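Long-range contact in carboxyltransferase domain-containing protein (Pyrococcus horikoshii, PDB 2PHC), which is functionally uncharacterised but, as a carboxyltransferase-domain protein of the subdomain C and D family, probably binds ATP and has hydrolase activity: residues A104-L109 with A145-E150. Residues are numbered along the deposited sequence; the frame is centred on the assembly and turned at random.
Sequences AQYNGL and ATPRLE
Tyr-106 and Asn-107, at the C-terminal end of helix 100-107, meet the extended loop 145-147, with the CA atoms of Tyr-106 and Thr-146 7.2 Å apart. The helix finishes in a Schellman motif, with Gly-108 at positive phi as its C-prime residue and Leu-109 N bonded back to Ala-104 O. In this cyclophilin-like domain the contact joins that helix end, at the protein surface, to the loop following strand 134-138. Asn-107 does the polar work through its amide nitrogen. ND2 donates to Ala-145 O at 3.1 Å; the acceptor lies close to the Asn-107 amide plane, while ND2 itself sits above the plane of the Ala-145 carbonyl. A second, weak bond runs from ND2 to Thr-146 OG1 at 3.2 Å, and ND2 also bonds to Val-103 O, one turn back in its own helix. Thr-146 OG1 has a further partner in Ile-144 O, and the buried Thr-146 side chain packs against Phe-102 and Val-103. An alanine in place of Asn-107 would probably leave Ala-145 O without this donor, and Val-103 O and Thr-146 OG1 without their bonds from ND2. Tyr-106 handles the apolar half: chi1 of -175° sets CG anti to the backbone N, on the side of the carbonyl carbon. Thr-146 CG2 and Pro-147 CD both lie over one face of the ring. Tyrosine and proline meet tip to tip, Pro-147 CD lying 3.3 Å from Tyr-106 CZ and Pro-147 CG 3.5 Å from Tyr-106 OH.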
loop_
_atom_site.group_PDB
_atom_site.type_symbol
_atom_site.label_atom_id
_atom_site.label_comp_id
_atom_site.label_asym_id
_atom_site.label_seq_id
_atom_site.Cartn_x
_atom_site.Cartn_y
_atom_site.Cartn_z
ATOM N N ALA A 104 17.131 -3.601 9.341
ATOM C CA ALA A 104 17.095 -2.646 10.451
ATOM C C ALA A 104 18.424 -1.949 10.559
ATOM O O ALA A 104 18.582 -0.762 10.361
ATOM C CB ALA A 104 16.819 -3.446 11.700
ATOM N N GLN A 105 19.442 -2.723 10.780
ATOM C CA GLN A 105 20.742 -2.149 11.062
ATOM C C GLN A 105 21.278 -1.381 9.921
ATOM O O GLN A 105 21.838 -0.314 10.149
ATOM C CB GLN A 105 21.672 -3.303 11.499
ATOM C CG GLN A 105 23.171 -2.981 11.473
ATOM C CD GLN A 105 23.907 -3.697 12.588
ATOM O OE1 GLN A 105 23.567 -4.879 12.927
ATOM N NE2 GLN A 105 24.912 -2.975 13.210
ATOM N N TYR A 106 21.154 -1.874 8.669
ATOM C CA TYR A 106 21.616 -1.100 7.445
ATOM C C TYR A 106 20.877 0.246 7.356
ATOM O O TYR A 106 21.328 1.191 6.781
ATOM C CB TYR A 106 21.370 -1.980 6.178
ATOM C CG TYR A 106 21.874 -1.460 4.844
ATOM C CD1 TYR A 106 23.073 -1.911 4.349
ATOM C CD2 TYR A 106 21.134 -0.549 4.041
ATOM C CE1 TYR A 106 23.584 -1.458 3.124
ATOM C CE2 TYR A 106 21.646 -0.119 2.744
ATOM C CZ TYR A 106 22.873 -0.592 2.345
ATOM O OH TYR A 106 23.497 -0.214 1.183
ATOM N N ASN A 107 19.733 0.373 8.016
ATOM C CA ASN A 107 18.932 1.609 7.861
ATOM C C ASN A 107 18.789 2.392 9.134
ATOM O O ASN A 107 18.327 3.512 9.096
ATOM C CB ASN A 107 17.547 1.276 7.234
ATOM C CG ASN A 107 17.690 0.859 5.805
ATOM O OD1 ASN A 107 18.167 1.639 4.988
ATOM N ND2 ASN A 107 17.418 -0.410 5.520
ATOM N N GLY A 108 19.182 1.794 10.256
ATOM C CA GLY A 108 19.471 2.572 11.473
ATOM C C GLY A 108 18.178 2.586 12.216
ATOM O O GLY A 108 17.796 3.604 12.779
ATOM N N LEU A 109 17.536 1.414 12.291
ATOM C CA LEU A 109 16.233 1.305 12.917
ATOM C C LEU A 109 16.225 0.055 13.777
ATOM O O LEU A 109 17.064 -0.824 13.625
ATOM C CB LEU A 109 15.122 1.156 11.832
ATOM C CG LEU A 109 14.870 2.184 10.707
ATOM C CD1 LEU A 109 14.141 1.582 9.475
ATOM C CD2 LEU A 109 14.111 3.449 11.211
ATOM N N ALA A 145 14.786 0.505 2.444
ATOM C CA ALA A 145 15.523 0.125 1.235
ATOM C C ALA A 145 16.811 -0.673 1.595
ATOM O O ALA A 145 17.559 -0.229 2.473
ATOM C CB ALA A 145 15.869 1.397 0.423
ATOM N N THR A 146 17.076 -1.820 0.960
ATOM C CA THR A 146 18.240 -2.662 1.327
ATOM C C THR A 146 18.657 -3.491 0.166
ATOM O O THR A 146 17.829 -4.299 -0.362
ATOM C CB THR A 146 17.956 -3.646 2.530
ATOM O OG1 THR A 146 17.357 -2.930 3.604
ATOM C CG2 THR A 146 19.271 -4.289 3.051
ATOM N N PRO A 147 19.961 -3.396 -0.214
ATOM C CA PRO A 147 20.461 -4.189 -1.369
ATOM C C PRO A 147 20.380 -5.672 -1.098
ATOM O O PRO A 147 20.214 -6.017 0.028
ATOM C CB PRO A 147 21.911 -3.713 -1.572
ATOM C CG PRO A 147 22.346 -3.263 -0.182
ATOM C CD PRO A 147 21.038 -2.587 0.401
ATOM N N ARG A 148 20.356 -6.509 -2.145
ATOM C CA ARG A 148 20.277 -7.987 -2.111
ATOM C C ARG A 148 21.513 -8.676 -1.436
ATOM O O ARG A 148 22.571 -8.048 -1.267
ATOM C CB ARG A 148 20.259 -8.501 -3.582
ATOM C CG ARG A 148 18.922 -8.310 -4.319
ATOM C CD ARG A 148 19.256 -8.213 -5.823
ATOM N NE ARG A 148 18.090 -7.911 -6.708
ATOM C CZ ARG A 148 17.603 -6.694 -6.984
ATOM N NH1 ARG A 148 18.113 -5.584 -6.504
ATOM N NH2 ARG A 148 16.618 -6.586 -7.803
ATOM N N LEU A 149 21.396 -9.962 -1.146
ATOM C CA LEU A 149 22.527 -10.710 -0.646
ATOM C C LEU A 149 23.585 -10.723 -1.738
ATOM O O LEU A 149 23.275 -10.582 -2.944
ATOM C CB LEU A 149 22.143 -12.108 -0.208
ATOM C CG LEU A 149 21.216 -12.335 1.019
ATOM C CD1 LEU A 149 20.895 -13.744 0.997
ATOM C CD2 LEU A 149 21.893 -12.100 2.249
ATOM N N GLU A 150 24.851 -10.830 -1.324
ATOM C CA GLU A 150 25.908 -10.839 -2.302
ATOM C C GLU A 150 25.834 -12.136 -3.136
ATOM O O GLU A 150 26.087 -12.154 -4.336
ATOM C CB GLU A 150 27.292 -10.543 -1.652
ATOM C CG GLU A 150 28.294 -9.637 -2.507
ATOM C CD GLU A 150 27.725 -8.374 -3.326
ATOM O OE1 GLU A 150 27.466 -7.287 -2.707
ATOM O OE2 GLU A 150 27.650 -8.452 -4.607
#